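PDB 6XCQ: EreC from Klebsiella pneumoniae, which is an erythromycin esterase that probably hydrolyses the ester bond of the macrolide ring and so confers resistance to these antibiotics. Local coordinates for residues 63-68 / 81-86; 93-98 / 148-153; 154-159 / 279-284; 315-320 / 407-412; 348-353 / 367-372. The protein carries 1 engineered substitution. All coordinates share one frame; numbering follows the deposited sequence.

Contacts 1, 2 and 3 follow one another along the chain, and contact 5 lies in sequence between the halves of contact 4. Contacts 1 and 2 share the large mixed sheet, centres about 12 Å apart, with Ile-83 packed on Ile-95. Contact 3 adjoins contact 2 through the Arg-281 to Glu-98 salt bridge. Contact 4 packs two hairpins together; contact 5 pairs the strands of a third. Their centres are about 13 Å apart, joined by Ser-410 with Glu-352 and Ser-412 with Asp-372. Contacts 2 and 5, centres about 30 Å apart, lie on opposite sides of the chain's centre. A probable hydrogen bond, Gly-68 O with Gln-409 N, links core sheet to hairpins.

Contact 1. Residues 63-68 / 81-86; sequences VGLGEG and SLIRYL
Leu-65 reaches out from strand 62-65 and sets both its methyl groups against helix 73-90. CD2 of Leu-65 lies 3.8 Å from CB of Leu-82. The other methyl, CD1 of Leu-65, is 3.9 Å from CG1 of Ile-83. The two branches thus straddle the start of the Leu-82 side chain, because CD1 also touches its CB. CD2 meets a second leucine as well, at 4.1 Å from CD1 of Leu-86. That same CD1 of Leu-86 is 3.9 Å from CG1 of Val-63. One methyl of Leu-86 therefore bridges two strand residues that point to the same side of the sheet.

The torsions explain the fit. CG of Leu-65 lies opposite its carbonyl carbon (chi1 -56°), which carries the fork out to the helix. In Val-63 it is CG1, set opposite the backbone N (chi1 174°), that meets the leucine. Within the helix, Leu-86 N bonds to Leu-82 O, so these two leucines stand one turn apart.

All the touching residues are buried, and the contact is purely apolar. Strand segment 63-65 and helix segment 81-86 run nearly antiparallel, at 162°, as expected for a beta-alpha unit of an alpha/beta fold. Strand 62-65 is flanked in the sheet by strands 301-304 and 338-345. Ile-302, Leu-304, Ile-341 and Phe-343 from these neighbours also touch Leu-65.

Contact 2. Residues 93-98 / 148-153; sequences NAIGLE and RKLQLV
Ile-95 and Leu-152 are paired in register on two neighbouring parallel strands, 94-97 and 151-154. The second is the edge strand of the large mixed sheet. The chain between them is rich in helix, including helices 101-112 and 126-146, and the link is a beta-alpha-beta crossover.

Ile-95 can be followed outward. Its CB is 4.0 Å from CD2 of Leu-152. CG2 touches the same methyl more loosely. CG1 turns the other way and meets CD1 of Leu-150, and the tip, CD1 of Ile-95, comes to 3.7 Å from that same CD1 of Leu-150. The branched side chain thus spans two leucines of segment 148-153. CG1 lies opposite the carbonyl carbon (chi1 -64°), and this directs the longer branch to Leu-150. Leu-97 adds to the packing, with its CD1 3.8 Å from CD2 of Leu-152. Ile-139 and Leu-107 of the covering helices touch Ile-95 and Leu-152, respectively.

On the other side of the sheet, CB of Ala-94 sits beside CB of Gln-151. Gly-96 has no side chain to set beside Val-153.

Four backbone bonds join the two segments. Gln-151 N donates to Asn-93 O at 2.9 Å, and Ile-95 N to Gln-151 O at 2.8 Å. Val-153 N reaches Ile-95 O. The ladder finishes with Leu-97 N donating to Val-153 O at 2.9 Å.

Contact 3. Residues 154-159 / 279-284; sequences GIDLPN and SVRDSY
Asp-156 and Arg-281 form a side-on salt bridge in which the two flat groups are not coplanar. Their planes are 46° apart, and the acid is buried. Arg-281 NE donates to OD1 of Asp-156 at 3.0 Å, using the syn lone pair of that oxygen. Arg-281 NH2 donates to OD2 of Asp-156 at 2.9 Å, but it meets this oxygen from above the carboxylate plane. Two nitrogens thus grip two oxygens, which limits rotation of both groups.

The arginine chain is extended from CG to NE, and this carries the guanidinium to the acid. A second acid shares the charge, since NH2 of Arg-281 also forms a salt bridge with Glu-98 OE2. Asp-282 OD1 lies near NH1 of Arg-281, well out of the guanidinium plane, and interacts through charge alone. Asp-156, Arg-281 and Asp-282 together form a salt-bridge network.

Next to this polar group the packing is apolar. CD2 of Leu-157 lies over the face of the Tyr-284 ring, 3.7 Å from the ring centroid, in a CH-pi contact. The other methyl, CD1 of Leu-157, is 3.9 Å from CG of Arg-281. At the edge of the ring, CE2 of Tyr-284 is 3.5 Å from C of Asp-156. A propanediol molecule, probably from the crystallisation liquor, is bound close to the tyrosine side chain.

The loop after strand 151-154 is thereby fastened to the first turns of helix 279-295. Helix 244-267 adjoins both, with Tyr-257 touching Leu-157 and meeting the Tyr-284 ring.

Contact 4. Residues 315-320 / 407-412; sequences VSFSGE and RSQSAS
Phe-317 holds CG opposite its backbone N (chi1 -177°), and this sends the ring across to the turn of residues 408-411. Ser-408 sets its OG in the same way (chi1 173°), which places OG beside CE1 of the ring. The ring meets the turn with CE1 and CZ. CE1 of Phe-317 is 3.2 Å from the backbone O of Ser-408, which lies at the ring edge, near its plane. OG of Ser-408 is 3.4 Å from the same CE1. CZ of Phe-317 is 3.6 Å from CG of Gln-409, whose amide plane stands at 89° to the ring. CB of Ala-411 touches CE1 more loosely, at 4.2 Å.

Each segment contains a type II' turn. Phe-317 opens one, closed by the bond from Glu-320 N to Phe-317 O. Ser-408 opens the other, closed by Ala-411 N to Ser-408 O. The contact thus joins two small two-strand sheets.

The polar groups beside the ring bond to other residues. Ser-408 OG bonds to Asn-308, and Gln-409 OE1 to His-306. Ser-408 O keeps its turn bond from Ala-411 N while the ring edge lies against it, probably a weak electrostatic attraction.

Contact 5. Residues 348-353 / 367-372; sequences STVPEM and VTTPAD
Val-350 and Thr-369 bond to each other through both backbone groups, the mark of an antiparallel hydrogen-bonded pair. Val-350 N donates to Thr-369 O at 2.8 Å, and Thr-369 N returns to Val-350 O at 3.0 Å. Glu-352 and Val-367 form the next such pair, with Glu-352 N 2.9 Å from Val-367 O. A further bond runs from Ala-371 N to Ser-348 O at 2.8 Å, with the donor above the carbonyl plane. The two strands make a hairpin, and their short axes cross at 134°, so the ribbon is strongly twisted.

Side chains pack around this ladder. In one of its two conformers, CG2 of Thr-369 rests 3.6 Å from CB of Glu-352. CG1 of Val-350 is 4.0 Å from CB of Ala-371. Pro-351 and Thr-368 lie on the other face. Thr-349 CB and Thr-368 CG2 are tight, at 3.5 Å.

The acid of Glu-352 bends back at chi2 (61°), and OE1 accepts a bond from Met-353 N through its anti lone pair. OE1 also bonds to Gln-409 NE2, and OE2 to Ser-410 OG. These two bonds tie the surface hairpin to the turn of residues 408-411. The several donors would probably favour a charged carboxylate.

Contact 1. Residues 63-68 / 81-86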
# COMPACT_ATOMS: atom_id res chain seq x y z
N VAL A 63 -5.75 9.42 5.89
CA VAL A 63 -6.97 8.63 5.73
C VAL A 63 -6.66 7.48 4.78
O VAL A 63 -6.24 7.69 3.64
CB VAL A 63 -8.15 9.47 5.21
CG1 VAL A 63 -9.34 8.55 4.91
CG2 VAL A 63 -8.55 10.51 6.24
N GLY A 64 -6.87 6.25 5.26
CA GLY A 64 -6.69 5.08 4.42
C GLY A 64 -8.00 4.67 3.78
O GLY A 64 -9.02 4.58 4.46
N LEU A 65 -7.97 4.44 2.46
CA LEU A 65 -9.08 3.87 1.70
C LEU A 65 -8.68 2.44 1.33
O LEU A 65 -7.75 2.24 0.55
CB LEU A 65 -9.39 4.70 0.45
CG LEU A 65 -9.70 6.20 0.61
CD1 LEU A 65 -9.84 6.85 -0.75
CD2 LEU A 65 -10.97 6.42 1.42
N GLY A 66 -9.37 1.47 1.92
CA GLY A 66 -8.98 0.08 1.80
C GLY A 66 -9.48 -0.59 0.54
O GLY A 66 -9.93 0.03 -0.42
N GLU A 67 -9.32 -1.90 0.53
CA GLU A 67 -9.99 -2.77 -0.42
C GLU A 67 -9.96 -4.14 0.23
O GLU A 67 -8.93 -4.55 0.77
CB GLU A 67 -9.32 -2.77 -1.80
CG GLU A 67 -7.82 -3.00 -1.78
CD GLU A 67 -7.19 -2.99 -3.18
OE1 GLU A 67 -7.86 -2.58 -4.15
OE2 GLU A 67 -6.03 -3.43 -3.31
N GLY A 68 -11.11 -4.82 0.22
CA GLY A 68 -11.16 -6.14 0.84
C GLY A 68 -10.47 -7.20 0.03
O GLY A 68 -10.17 -8.28 0.56
N SER A 81 -14.17 7.76 -6.06
CA SER A 81 -15.19 8.63 -5.48
C SER A 81 -14.73 9.21 -4.15
O SER A 81 -14.93 10.40 -3.88
CB SER A 81 -16.50 7.85 -5.30
OG SER A 81 -17.10 7.61 -6.57
N LEU A 82 -14.14 8.39 -3.28
CA LEU A 82 -13.75 8.90 -1.98
C LEU A 82 -12.52 9.80 -2.08
O LEU A 82 -12.34 10.69 -1.25
CB LEU A 82 -13.51 7.74 -1.03
CG LEU A 82 -14.85 7.20 -0.51
CD1 LEU A 82 -14.71 5.83 0.13
CD2 LEU A 82 -15.44 8.20 0.47
N ILE A 83 -11.68 9.60 -3.09
CA ILE A 83 -10.61 10.57 -3.37
C ILE A 83 -11.22 11.93 -3.70
O ILE A 83 -10.84 12.96 -3.14
CB ILE A 83 -9.69 10.05 -4.49
CG1 ILE A 83 -8.86 8.87 -3.98
CG2 ILE A 83 -8.76 11.14 -5.01
CD1 ILE A 83 -8.22 8.03 -5.09
N ARG A 84 -12.24 11.94 -4.58
CA ARG A 84 -12.94 13.19 -4.89
C ARG A 84 -13.44 13.87 -3.62
O ARG A 84 -13.26 15.08 -3.43
CB ARG A 84 -14.11 12.92 -5.84
CG ARG A 84 -13.73 12.93 -7.31
CD ARG A 84 -14.95 13.17 -8.17
NE ARG A 84 -15.39 14.56 -8.04
CZ ARG A 84 -16.59 15.00 -8.37
NH1 ARG A 84 -17.51 14.16 -8.85
NH2 ARG A 84 -16.89 16.29 -8.22
N TYR A 85 -14.08 13.11 -2.73
CA TYR A 85 -14.61 13.69 -1.50
C TYR A 85 -13.49 14.26 -0.62
O TYR A 85 -13.61 15.37 -0.09
CB TYR A 85 -15.41 12.64 -0.73
CG TYR A 85 -15.70 13.01 0.69
CD1 TYR A 85 -16.66 13.98 0.99
CD2 TYR A 85 -15.05 12.39 1.74
CE1 TYR A 85 -16.95 14.31 2.30
CE2 TYR A 85 -15.32 12.71 3.05
CZ TYR A 85 -16.27 13.67 3.32
OH TYR A 85 -16.54 13.98 4.64
N LEU A 86 -12.41 13.51 -0.44
CA LEU A 86 -11.35 13.96 0.45
C LEU A 86 -10.60 15.14 -0.16
O LEU A 86 -10.22 16.08 0.56
CB LEU A 86 -10.39 12.81 0.75
CG LEU A 86 -10.97 11.68 1.59
CD1 LEU A 86 -10.05 10.45 1.60
CD2 LEU A 86 -11.24 12.19 2.99

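Contact 2. Residues 93-98 / 148-153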
# COMPACT_ATOMS: atom_id res chain seq x y z
N ASN A 93 -4.16 16.34 -0.31
CA ASN A 93 -3.24 16.81 -1.34
C ASN A 93 -2.15 15.79 -1.70
O ASN A 93 -1.26 16.11 -2.49
CB ASN A 93 -2.58 18.12 -0.91
CG ASN A 93 -1.99 18.03 0.47
OD1 ASN A 93 -1.43 17.00 0.85
ND2 ASN A 93 -2.12 19.11 1.24
N ALA A 94 -2.20 14.59 -1.14
CA ALA A 94 -1.24 13.55 -1.49
C ALA A 94 -1.94 12.19 -1.46
O ALA A 94 -2.94 12.01 -0.75
CB ALA A 94 -0.04 13.56 -0.53
N ILE A 95 -1.42 11.26 -2.25
CA ILE A 95 -1.89 9.88 -2.30
C ILE A 95 -0.68 8.96 -2.13
O ILE A 95 0.31 9.10 -2.85
CB ILE A 95 -2.61 9.57 -3.62
CG1 ILE A 95 -3.88 10.42 -3.74
CG2 ILE A 95 -2.95 8.08 -3.71
CD1 ILE A 95 -4.75 10.03 -4.89
N GLY A 96 -0.78 8.01 -1.21
CA GLY A 96 0.28 7.03 -1.00
C GLY A 96 -0.14 5.68 -1.54
O GLY A 96 -1.30 5.28 -1.37
N LEU A 97 0.80 4.99 -2.17
CA LEU A 97 0.54 3.70 -2.80
C LEU A 97 1.51 2.65 -2.27
O LEU A 97 2.63 2.95 -1.86
CB LEU A 97 0.69 3.79 -4.33
CG LEU A 97 0.04 4.97 -5.03
CD1 LEU A 97 0.56 5.09 -6.45
CD2 LEU A 97 -1.48 4.79 -5.05
N GLU A 98 1.08 1.39 -2.35
CA GLU A 98 1.95 0.24 -2.10
C GLU A 98 2.91 0.03 -3.29
O GLU A 98 2.83 -0.95 -4.03
CB GLU A 98 1.14 -1.02 -1.84
CG GLU A 98 0.23 -0.97 -0.62
CD GLU A 98 -0.49 -2.30 -0.42
OE1 GLU A 98 -1.71 -2.40 -0.71
OE2 GLU A 98 0.18 -3.26 0.01
N ARG A 148 -6.64 20.38 -10.60
CA ARG A 148 -6.08 20.17 -9.27
C ARG A 148 -4.73 19.47 -9.35
O ARG A 148 -4.30 18.98 -10.41
CB ARG A 148 -7.06 19.38 -8.39
CG ARG A 148 -8.41 20.06 -8.22
CD ARG A 148 -9.45 19.14 -7.59
NE ARG A 148 -10.65 19.86 -7.15
CZ ARG A 148 -10.71 20.58 -6.03
NH1 ARG A 148 -11.84 21.19 -5.69
NH2 ARG A 148 -9.65 20.68 -5.25
N LYS A 149 -4.04 19.43 -8.21
CA LYS A 149 -2.71 18.85 -8.13
C LYS A 149 -2.59 18.02 -6.87
O LYS A 149 -3.04 18.44 -5.79
CB LYS A 149 -1.62 19.94 -8.14
CG LYS A 149 -1.60 20.81 -9.41
CD LYS A 149 -0.93 20.09 -10.58
CE LYS A 149 -0.42 21.06 -11.65
NZ LYS A 149 -1.52 21.90 -12.23
N LEU A 150 -1.98 16.85 -7.00
CA LEU A 150 -1.77 15.90 -5.91
C LEU A 150 -0.35 15.36 -5.97
O LEU A 150 0.19 15.11 -7.04
CB LEU A 150 -2.73 14.72 -5.99
CG LEU A 150 -4.23 14.97 -5.84
CD1 LEU A 150 -4.96 13.63 -5.89
CD2 LEU A 150 -4.51 15.70 -4.54
N GLN A 151 0.24 15.16 -4.80
CA GLN A 151 1.53 14.50 -4.68
C GLN A 151 1.33 12.99 -4.59
O GLN A 151 0.56 12.51 -3.76
CB GLN A 151 2.25 15.02 -3.43
CG GLN A 151 3.70 14.56 -3.25
CD GLN A 151 4.33 15.13 -1.98
OE1 GLN A 151 3.80 16.07 -1.39
NE2 GLN A 151 5.46 14.56 -1.57
N LEU A 152 2.01 12.25 -5.46
CA LEU A 152 2.07 10.80 -5.35
C LEU A 152 3.28 10.39 -4.52
O LEU A 152 4.38 10.93 -4.70
CB LEU A 152 2.19 10.15 -6.72
CG LEU A 152 0.96 9.63 -7.43
CD1 LEU A 152 1.44 8.76 -8.56
CD2 LEU A 152 0.09 8.84 -6.48
N VAL A 153 3.07 9.41 -3.64
CA VAL A 153 4.08 8.93 -2.70
C VAL A 153 4.07 7.41 -2.72
O VAL A 153 3.00 6.80 -2.59
CB VAL A 153 3.80 9.44 -1.27
CG1 VAL A 153 4.83 8.88 -0.28
CG2 VAL A 153 3.77 10.98 -1.23

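Contact 3. Residues 154-159 / 279-284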
# COMPACT_ATOMS: atom_id res chain seq x y z
N GLY A 154 5.23 6.79 -2.87
CA GLY A 154 5.32 5.35 -2.69
C GLY A 154 5.67 5.12 -1.24
O GLY A 154 6.72 5.56 -0.77
N ILE A 155 4.78 4.48 -0.48
CA ILE A 155 5.03 4.29 0.94
C ILE A 155 5.66 2.94 1.24
O ILE A 155 5.88 2.61 2.41
CB ILE A 155 3.75 4.48 1.78
CG1 ILE A 155 2.76 3.36 1.48
CG2 ILE A 155 3.12 5.85 1.55
CD1 ILE A 155 1.56 3.34 2.40
N ASP A 156 5.95 2.15 0.21
CA ASP A 156 6.29 0.75 0.36
C ASP A 156 7.75 0.52 -0.01
O ASP A 156 8.43 1.40 -0.52
CB ASP A 156 5.40 -0.11 -0.53
CG ASP A 156 5.20 -1.53 -0.01
OD1 ASP A 156 5.90 -1.97 0.93
OD2 ASP A 156 4.31 -2.21 -0.57
N LEU A 157 8.19 -0.72 0.21
CA LEU A 157 9.33 -1.26 -0.52
C LEU A 157 9.00 -1.31 -2.00
O LEU A 157 7.82 -1.20 -2.36
CB LEU A 157 9.65 -2.67 -0.01
CG LEU A 157 9.78 -2.74 1.51
CD1 LEU A 157 9.81 -4.19 1.96
CD2 LEU A 157 11.05 -2.00 1.94
N PRO A 158 9.98 -1.48 -2.90
CA PRO A 158 9.62 -1.83 -4.28
C PRO A 158 8.69 -3.04 -4.25
O PRO A 158 9.03 -4.07 -3.65
CB PRO A 158 10.98 -2.14 -4.93
CG PRO A 158 11.89 -2.41 -3.81
CD PRO A 158 11.44 -1.47 -2.72
N ASN A 159 7.50 -2.92 -4.85
CA ASN A 159 6.58 -4.05 -4.73
C ASN A 159 7.05 -5.27 -5.52
O ASN A 159 6.38 -6.31 -5.50
CB ASN A 159 5.15 -3.63 -5.12
CG ASN A 159 5.05 -3.06 -6.52
OD1 ASN A 159 5.77 -3.46 -7.43
ND2 ASN A 159 4.12 -2.13 -6.70
N SER A 279 4.98 -8.61 10.12
CA SER A 279 4.81 -7.21 10.49
C SER A 279 5.92 -6.31 9.95
O SER A 279 5.78 -5.08 10.00
CB SER A 279 4.76 -7.06 12.01
OG SER A 279 4.00 -8.08 12.62
N VAL A 280 7.01 -6.87 9.44
CA VAL A 280 8.20 -6.06 9.19
C VAL A 280 7.96 -5.11 8.02
O VAL A 280 8.26 -3.91 8.11
CB VAL A 280 9.43 -6.95 8.97
CG1 VAL A 280 10.53 -6.18 8.29
CG2 VAL A 280 9.92 -7.50 10.31
N ARG A 281 7.44 -5.62 6.91
CA ARG A 281 7.12 -4.73 5.79
C ARG A 281 6.10 -3.66 6.19
O ARG A 281 6.26 -2.48 5.83
CB ARG A 281 6.61 -5.52 4.60
CG ARG A 281 6.18 -4.62 3.45
CD ARG A 281 5.54 -5.37 2.31
NE ARG A 281 4.56 -4.52 1.62
CZ ARG A 281 3.24 -4.61 1.76
NH1 ARG A 281 2.70 -5.54 2.55
NH2 ARG A 281 2.46 -3.78 1.08
N ASP A 282 5.05 -4.03 6.92
CA ASP A 282 4.06 -3.01 7.30
C ASP A 282 4.63 -1.96 8.24
O ASP A 282 4.16 -0.82 8.25
CB ASP A 282 2.82 -3.61 7.97
CG ASP A 282 1.77 -4.07 6.96
OD1 ASP A 282 2.12 -4.80 6.01
OD2 ASP A 282 0.61 -3.63 7.09
N SER A 283 5.62 -2.32 9.05
CA SER A 283 6.19 -1.28 9.91
C SER A 283 7.08 -0.34 9.11
O SER A 283 7.16 0.85 9.43
CB SER A 283 6.96 -1.89 11.08
OG SER A 283 8.18 -2.49 10.67
N TYR A 284 7.73 -0.84 8.06
CA TYR A 284 8.40 0.05 7.11
C TYR A 284 7.44 1.08 6.54
O TYR A 284 7.70 2.29 6.61
CB TYR A 284 9.04 -0.76 5.99
CG TYR A 284 9.68 0.13 4.96
CD1 TYR A 284 10.95 0.65 5.16
CD2 TYR A 284 9.00 0.48 3.79
CE1 TYR A 284 11.54 1.48 4.24
CE2 TYR A 284 9.59 1.31 2.85
CZ TYR A 284 10.86 1.80 3.08
OH TYR A 284 11.46 2.63 2.17

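Contact 4. Residues 315-320 / 407-412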
# COMPACT_ATOMS: atom_id res chain seq x y z
N VAL A 315 -3.79 -8.38 12.85
CA VAL A 315 -4.40 -9.08 11.73
C VAL A 315 -4.04 -10.55 11.82
O VAL A 315 -2.86 -10.90 11.92
CB VAL A 315 -3.93 -8.48 10.39
CG1 VAL A 315 -4.50 -9.28 9.22
CG2 VAL A 315 -4.31 -6.99 10.29
N SER A 316 -5.04 -11.41 11.81
CA SER A 316 -4.83 -12.84 11.62
C SER A 316 -5.39 -13.24 10.27
O SER A 316 -6.60 -13.14 10.04
CB SER A 316 -5.49 -13.67 12.72
OG SER A 316 -5.40 -15.04 12.37
N PHE A 317 -4.52 -13.72 9.38
CA PHE A 317 -4.92 -14.01 8.01
C PHE A 317 -3.95 -15.00 7.38
O PHE A 317 -2.74 -14.93 7.62
CB PHE A 317 -4.98 -12.71 7.20
CG PHE A 317 -5.44 -12.88 5.79
CD1 PHE A 317 -6.79 -12.92 5.49
CD2 PHE A 317 -4.53 -12.98 4.75
CE1 PHE A 317 -7.22 -13.06 4.19
CE2 PHE A 317 -4.95 -13.12 3.44
CZ PHE A 317 -6.30 -13.17 3.16
N SER A 318 -4.49 -15.89 6.54
CA SER A 318 -3.73 -16.94 5.86
C SER A 318 -2.67 -17.57 6.75
O SER A 318 -2.97 -18.04 7.86
CB SER A 318 -3.07 -16.38 4.59
OG SER A 318 -2.72 -17.43 3.70
N GLY A 319 -1.43 -17.59 6.28
CA GLY A 319 -0.32 -18.21 6.98
C GLY A 319 0.26 -17.43 8.14
O GLY A 319 1.32 -17.80 8.64
N GLU A 320 -0.41 -16.37 8.60
CA GLU A 320 0.10 -15.53 9.68
C GLU A 320 -0.88 -15.57 10.84
O GLU A 320 -2.00 -15.05 10.74
CB GLU A 320 0.31 -14.09 9.21
CG GLU A 320 0.71 -13.15 10.33
CD GLU A 320 2.11 -13.44 10.87
OE1 GLU A 320 2.20 -14.18 11.88
OE2 GLU A 320 3.10 -12.92 10.29
N ARG A 407 -14.95 -9.83 5.45
CA ARG A 407 -14.30 -10.53 4.36
C ARG A 407 -12.92 -9.93 4.09
O ARG A 407 -12.70 -8.72 4.23
CB ARG A 407 -15.15 -10.47 3.09
CG ARG A 407 -16.46 -11.27 3.22
CD ARG A 407 -17.36 -11.03 2.05
NE ARG A 407 -18.18 -12.21 1.75
CZ ARG A 407 -19.06 -12.27 0.77
NH1 ARG A 407 -19.28 -11.21 0.00
NH2 ARG A 407 -19.72 -13.40 0.55
N SER A 408 -11.98 -10.78 3.70
CA SER A 408 -10.66 -10.32 3.32
C SER A 408 -10.14 -11.36 2.33
O SER A 408 -10.01 -12.53 2.69
CB SER A 408 -9.76 -10.18 4.55
OG SER A 408 -8.42 -9.90 4.20
N GLN A 409 -9.90 -10.94 1.09
CA GLN A 409 -9.63 -11.88 -0.02
C GLN A 409 -10.81 -12.86 -0.07
O GLN A 409 -11.96 -12.43 0.09
CB GLN A 409 -8.26 -12.53 0.15
CG GLN A 409 -7.09 -11.55 0.07
CD GLN A 409 -7.05 -10.77 -1.23
OE1 GLN A 409 -7.02 -9.55 -1.21
NE2 GLN A 409 -7.01 -11.48 -2.37
N SER A 410 -10.57 -14.16 -0.25
CA SER A 410 -11.65 -15.15 -0.23
C SER A 410 -11.91 -15.69 1.17
O SER A 410 -12.70 -16.63 1.31
CB SER A 410 -11.35 -16.30 -1.19
OG SER A 410 -10.17 -16.99 -0.83
N ALA A 411 -11.31 -15.10 2.20
CA ALA A 411 -11.52 -15.52 3.58
C ALA A 411 -12.16 -14.38 4.38
O ALA A 411 -12.86 -13.55 3.80
CB ALA A 411 -10.20 -15.97 4.21
N SER A 412 -11.94 -14.36 5.70
CA SER A 412 -12.33 -13.26 6.57
C SER A 412 -11.27 -13.03 7.65
O SER A 412 -10.46 -13.91 7.94
CB SER A 412 -13.69 -13.49 7.26
OG SER A 412 -14.76 -13.55 6.33

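Contact 5. Residues 348-353 / 367-372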
# COMPACT_ATOMS: atom_id res chain seq x y z
N SER A 348 -20.85 -12.91 -4.41
CA SER A 348 -20.68 -14.32 -4.11
C SER A 348 -19.28 -14.80 -4.46
O SER A 348 -18.84 -15.83 -3.93
CB SER A 348 -21.72 -15.17 -4.86
OG SER A 348 -21.53 -15.05 -6.26
N THR A 349 -18.57 -14.07 -5.31
CA THR A 349 -17.22 -14.42 -5.71
C THR A 349 -16.31 -13.21 -5.52
O THR A 349 -16.77 -12.07 -5.35
CB THR A 349 -17.17 -14.89 -7.17
OG1 THR A 349 -17.56 -13.81 -8.02
CG2 THR A 349 -18.11 -16.08 -7.41
N VAL A 350 -15.01 -13.46 -5.59
CA VAL A 350 -14.01 -12.42 -5.42
C VAL A 350 -12.76 -12.85 -6.18
O VAL A 350 -12.49 -14.06 -6.27
CB VAL A 350 -13.74 -12.17 -3.92
CG1 VAL A 350 -13.02 -13.38 -3.26
CG2 VAL A 350 -13.00 -10.90 -3.68
N PRO A 351 -12.01 -11.94 -6.78
CA PRO A 351 -10.71 -12.33 -7.34
C PRO A 351 -9.77 -12.72 -6.21
O PRO A 351 -9.66 -12.03 -5.20
CB PRO A 351 -10.22 -11.06 -8.06
CG PRO A 351 -11.39 -10.14 -8.11
CD PRO A 351 -12.28 -10.50 -6.97
N GLU A 352 -9.12 -13.85 -6.39
CA GLU A 352 -8.18 -14.34 -5.40
C GLU A 352 -6.84 -14.59 -6.08
O GLU A 352 -6.78 -14.83 -7.29
CB GLU A 352 -8.72 -15.63 -4.74
CG GLU A 352 -7.80 -16.26 -3.68
CD GLU A 352 -7.54 -15.35 -2.49
OE1 GLU A 352 -6.72 -14.41 -2.65
OE2 GLU A 352 -8.14 -15.58 -1.41
N MET A 353 -5.77 -14.51 -5.30
CA MET A 353 -4.45 -14.85 -5.80
C MET A 353 -4.22 -16.35 -5.62
O MET A 353 -4.40 -16.89 -4.53
CB MET A 353 -3.38 -14.03 -5.09
CG MET A 353 -3.44 -12.56 -5.50
SD MET A 353 -2.39 -11.49 -4.50
CE MET A 353 -3.40 -11.38 -3.03
N VAL A 367 -7.73 -15.48 -10.00
CA VAL A 367 -8.84 -16.31 -10.44
C VAL A 367 -10.07 -15.98 -9.61
O VAL A 367 -9.97 -15.71 -8.40
CB VAL A 367 -8.51 -17.81 -10.36
CG1 VAL A 367 -7.32 -18.14 -11.23
CG2 VAL A 367 -8.22 -18.22 -8.92
N THR A 368 -11.23 -16.00 -10.24
CA THR A 368 -12.48 -15.79 -9.52
C THR A 368 -12.80 -17.02 -8.68
O THR A 368 -12.82 -18.14 -9.18
CB THR A 368 -13.60 -15.50 -10.52
OG1 THR A 368 -13.28 -14.30 -11.25
CG2 THR A 368 -14.91 -15.31 -9.80
N THR A 369 -13.04 -16.80 -7.39
CA THR A 369 -13.28 -17.88 -6.45
C THR A 369 -14.40 -17.46 -5.50
O THR A 369 -14.62 -16.26 -5.31
CB THR A 369 -12.01 -18.25 -5.68
OG1 THR A 369 -12.07 -19.62 -5.26
CG2 THR A 369 -11.82 -17.37 -4.47
N PRO A 370 -15.13 -18.42 -4.93
CA PRO A 370 -16.23 -18.06 -4.02
C PRO A 370 -15.73 -17.28 -2.81
O PRO A 370 -14.72 -17.63 -2.20
CB PRO A 370 -16.80 -19.43 -3.58
CG PRO A 370 -16.47 -20.33 -4.70
CD PRO A 370 -15.12 -19.86 -5.21
N ALA A 371 -16.44 -16.21 -2.47
CA ALA A 371 -16.04 -15.44 -1.30
C ALA A 371 -16.56 -16.11 -0.04
O ALA A 371 -17.45 -16.98 -0.08
CB ALA A 371 -16.54 -13.99 -1.39
N ASP A 372 -15.99 -15.72 1.11
CA ASP A 372 -16.38 -16.32 2.38
C ASP A 372 -17.86 -16.10 2.67
O ASP A 372 -18.41 -15.03 2.39
CB ASP A 372 -15.54 -15.73 3.52
CG ASP A 372 -15.57 -16.58 4.78
OD1 ASP A 372 -15.76 -17.81 4.65
OD2 ASP A 372 -15.41 -16.02 5.89